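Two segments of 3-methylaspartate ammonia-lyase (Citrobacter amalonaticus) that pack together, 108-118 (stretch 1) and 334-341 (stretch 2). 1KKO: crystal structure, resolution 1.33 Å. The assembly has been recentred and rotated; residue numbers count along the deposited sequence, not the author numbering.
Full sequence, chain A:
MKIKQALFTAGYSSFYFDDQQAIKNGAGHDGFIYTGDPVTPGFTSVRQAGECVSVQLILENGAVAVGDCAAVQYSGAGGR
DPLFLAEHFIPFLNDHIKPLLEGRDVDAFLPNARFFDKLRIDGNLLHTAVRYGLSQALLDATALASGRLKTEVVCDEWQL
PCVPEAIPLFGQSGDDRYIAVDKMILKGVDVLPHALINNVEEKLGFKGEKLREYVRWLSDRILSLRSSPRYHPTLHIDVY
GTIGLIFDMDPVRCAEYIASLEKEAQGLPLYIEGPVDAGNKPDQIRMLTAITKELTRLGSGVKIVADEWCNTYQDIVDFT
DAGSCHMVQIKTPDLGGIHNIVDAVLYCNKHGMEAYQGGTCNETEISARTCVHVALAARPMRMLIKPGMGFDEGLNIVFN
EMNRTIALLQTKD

Stretch 1, residues 108-118: AFLPNARFFDK
Stretch 2 334-341: DLGGIHNI

Stretch 1 enters as loop at Ala108 and Phe109, then runs as a helix from Leu110, with phi/psi near -60/-45 over most of its length. Its backbone bonds include Ala113 N to Phe109 O (3.0 Å) and Asp117 N to Ala113 O (2.9 Å). Stretch 2 leaves a 3-10 segment at Leu335, passes through two glycines, and is helical by His339. Gly336 has phi/psi 76/-123, a positive phi that favours glycine; Gly337 has -63/142. The backbones come nearest at Asp117 and Gly337, whose CA atoms are 5.8 Å apart. Together the stretches bury 313 Å².

His339 covers the most surface. Its CA-to-CB bond points toward the helix, with chi1 59° (p) and chi2 -56°. The side chain fits as a knob among Leu110, Ala113, Arg114 and Asp117. Ala113 CB lies over one ring face, 3.9 Å from the centroid of the His339 ring, in a CH-pi contact 21° off the ring normal. Asp117 approaches the ring edge, its CG 3.5 Å from His339 CE1. Leu110 CD2 packs 3.7 Å from His339 CB.

Asp117 is the polar anchor. Its chi1 is -149°, between wells, and chi2 is 50°. The backbone amide of Gly337 donates to the carboxylate: Gly337 N to Asp117 OD1 is 2.9 Å, with an N-H...O angle of 154°. An ideal CB on Gly337 would lie 2.4 Å from His339 CE1, a clash, so the bare glycine leaves room for the imidazole. A water joins the two main residues. It donates to Asp117 OD2 at 3.2 Å and hydrogen-bonds to His339 NE2 at 2.8 Å.

Phe109 adds the apolar end. With chi1 168° (t) and chi2 61°, its CZ reaches 3.9 Å from Ile338 CG1. Ile338 has chi1 62° (p) and chi2 174° (t).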

# COMPACT_ATOMS: atom_id res chain seq x y z
N ALA A 108 10.15 -27.13 -11.16
CA ALA A 108 8.75 -27.29 -10.88
C ALA A 108 8.45 -26.64 -9.53
O ALA A 108 9.35 -26.43 -8.72
CB ALA A 108 8.37 -28.77 -10.85
N PHE A 109 7.17 -26.38 -9.31
CA PHE A 109 6.70 -25.75 -8.08
C PHE A 109 6.05 -26.69 -7.08
O PHE A 109 6.39 -26.67 -5.90
CB PHE A 109 5.70 -24.67 -8.46
CG PHE A 109 4.91 -24.12 -7.30
CD1 PHE A 109 5.54 -23.49 -6.25
CD2 PHE A 109 3.53 -24.19 -7.29
CE1 PHE A 109 4.81 -22.98 -5.19
CE2 PHE A 109 2.81 -23.67 -6.25
CZ PHE A 109 3.45 -23.06 -5.20
N LEU A 110 5.14 -27.53 -7.55
CA LEU A 110 4.31 -28.32 -6.64
C LEU A 110 5.06 -29.25 -5.69
O LEU A 110 4.74 -29.28 -4.51
CB LEU A 110 3.26 -29.11 -7.42
CG LEU A 110 1.86 -28.50 -7.48
CD1 LEU A 110 0.97 -29.34 -8.38
CD2 LEU A 110 1.24 -28.38 -6.08
N PRO A 111 6.02 -30.04 -6.16
CA PRO A 111 6.76 -30.90 -5.23
C PRO A 111 7.39 -30.10 -4.10
O PRO A 111 7.31 -30.50 -2.94
CB PRO A 111 7.80 -31.59 -6.12
CG PRO A 111 7.21 -31.57 -7.44
CD PRO A 111 6.45 -30.25 -7.55
N ASN A 112 7.99 -28.95 -4.41
CA ASN A 112 8.59 -28.14 -3.35
C ASN A 112 7.53 -27.58 -2.40
O ASN A 112 7.72 -27.54 -1.19
CB ASN A 112 9.37 -26.97 -3.95
CG ASN A 112 10.64 -27.40 -4.64
OD1 ASN A 112 11.20 -28.45 -4.32
ND2 ASN A 112 11.15 -26.54 -5.52
N ALA A 113 6.43 -27.12 -2.97
CA ALA A 113 5.35 -26.59 -2.14
C ALA A 113 4.82 -27.65 -1.18
O ALA A 113 4.61 -27.38 0.01
CB ALA A 113 4.23 -26.06 -3.00
N ARG A 114 4.61 -28.86 -1.69
CA ARG A 114 4.14 -29.96 -0.85
C ARG A 114 5.15 -30.32 0.23
O ARG A 114 4.78 -30.56 1.38
CB ARG A 114 3.85 -31.19 -1.70
CG ARG A 114 2.57 -31.11 -2.49
CD ARG A 114 2.17 -32.46 -3.09
NE ARG A 114 3.03 -32.80 -4.22
CZ ARG A 114 2.68 -32.66 -5.49
NH1 ARG A 114 1.48 -32.21 -5.81
NH2 ARG A 114 3.54 -32.98 -6.45
N PHE A 115 6.43 -30.32 -0.11
CA PHE A 115 7.45 -30.67 0.85
C PHE A 115 7.39 -29.76 2.06
O PHE A 115 7.33 -30.21 3.19
CB PHE A 115 8.85 -30.65 0.23
CG PHE A 115 9.94 -30.81 1.24
CD1 PHE A 115 10.32 -32.06 1.68
CD2 PHE A 115 10.57 -29.70 1.77
CE1 PHE A 115 11.31 -32.20 2.62
CE2 PHE A 115 11.56 -29.85 2.71
CZ PHE A 115 11.93 -31.10 3.13
N PHE A 116 7.39 -28.45 1.82
CA PHE A 116 7.34 -27.52 2.93
C PHE A 116 5.99 -27.46 3.61
O PHE A 116 5.92 -27.13 4.78
CB PHE A 116 7.81 -26.12 2.50
CG PHE A 116 9.27 -26.08 2.21
CD1 PHE A 116 10.18 -26.12 3.24
CD2 PHE A 116 9.74 -26.05 0.92
CE1 PHE A 116 11.54 -26.11 2.98
CE2 PHE A 116 11.10 -26.06 0.65
CZ PHE A 116 11.99 -26.09 1.68
N ASP A 117 4.93 -27.82 2.89
CA ASP A 117 3.61 -27.76 3.49
C ASP A 117 3.41 -28.83 4.55
O ASP A 117 2.57 -28.65 5.43
CB ASP A 117 2.51 -27.89 2.45
CG ASP A 117 1.27 -27.12 2.83
OD1 ASP A 117 1.39 -25.92 3.18
OD2 ASP A 117 0.15 -27.65 2.80
N LYS A 118 4.17 -29.92 4.46
CA LYS A 118 4.03 -31.07 5.36
C LYS A 118 5.23 -31.27 6.29
O LYS A 118 5.23 -32.19 7.13
CB LYS A 118 3.84 -32.34 4.53
CG LYS A 118 2.51 -32.42 3.81
CD LYS A 118 2.53 -31.74 2.46
CE LYS A 118 1.64 -32.47 1.48
NZ LYS A 118 0.43 -33.06 2.17
N ASP A 334 -4.03 -18.34 5.87
CA ASP A 334 -4.41 -19.45 6.73
C ASP A 334 -4.35 -20.82 6.06
O ASP A 334 -4.43 -21.83 6.74
CB ASP A 334 -5.82 -19.23 7.25
CG ASP A 334 -5.91 -18.11 8.26
OD1 ASP A 334 -4.95 -17.90 9.04
OD2 ASP A 334 -6.95 -17.42 8.32
N LEU A 335 -4.20 -20.84 4.74
CA LEU A 335 -4.11 -22.11 4.03
C LEU A 335 -2.68 -22.63 3.97
O LEU A 335 -2.46 -23.72 3.49
CB LEU A 335 -4.65 -21.99 2.61
CG LEU A 335 -6.18 -22.05 2.52
CD1 LEU A 335 -6.81 -20.70 2.80
CD2 LEU A 335 -6.62 -22.61 1.19
N GLY A 336 -1.71 -21.86 4.46
CA GLY A 336 -0.32 -22.31 4.38
C GLY A 336 0.21 -22.15 2.96
O GLY A 336 0.21 -21.06 2.43
N GLY A 337 0.69 -23.21 2.35
CA GLY A 337 1.23 -23.10 1.01
C GLY A 337 0.16 -22.66 0.03
O GLY A 337 -0.99 -23.14 0.07
N ILE A 338 0.53 -21.80 -0.91
CA ILE A 338 -0.45 -21.22 -1.83
C ILE A 338 -0.99 -22.22 -2.83
O ILE A 338 -2.00 -21.96 -3.46
CB ILE A 338 0.13 -19.97 -2.52
CG1 ILE A 338 1.34 -20.31 -3.39
CG2 ILE A 338 0.44 -18.89 -1.49
CD1 ILE A 338 1.83 -19.12 -4.21
N HIS A 339 -0.33 -23.36 -3.00
CA HIS A 339 -0.90 -24.42 -3.83
C HIS A 339 -2.25 -24.84 -3.24
O HIS A 339 -3.15 -25.25 -3.98
CB HIS A 339 0.02 -25.62 -3.93
CG HIS A 339 0.36 -26.25 -2.63
ND1 HIS A 339 0.92 -25.56 -1.58
CD2 HIS A 339 0.23 -27.53 -2.20
CE1 HIS A 339 1.13 -26.38 -0.57
NE2 HIS A 339 0.71 -27.59 -0.92
N ASN A 340 -2.42 -24.71 -1.93
CA ASN A 340 -3.68 -25.04 -1.28
C ASN A 340 -4.77 -24.06 -1.70
O ASN A 340 -5.95 -24.41 -1.73
CB ASN A 340 -3.55 -25.04 0.25
CG ASN A 340 -2.63 -26.12 0.76
OD1 ASN A 340 -1.77 -25.87 1.62
ND2 ASN A 340 -2.80 -27.31 0.25
N ILE A 341 -4.41 -22.81 -1.99
CA ILE A 341 -5.41 -21.86 -2.49
C ILE A 341 -5.93 -22.33 -3.84
O ILE A 341 -7.14 -22.29 -4.10
CB ILE A 341 -4.84 -20.44 -2.67
CG1 ILE A 341 -4.25 -19.88 -1.38
CG2 ILE A 341 -5.93 -19.51 -3.20
CD1 ILE A 341 -3.37 -18.67 -1.65
O HOH W 1 0.33 -29.93 0.55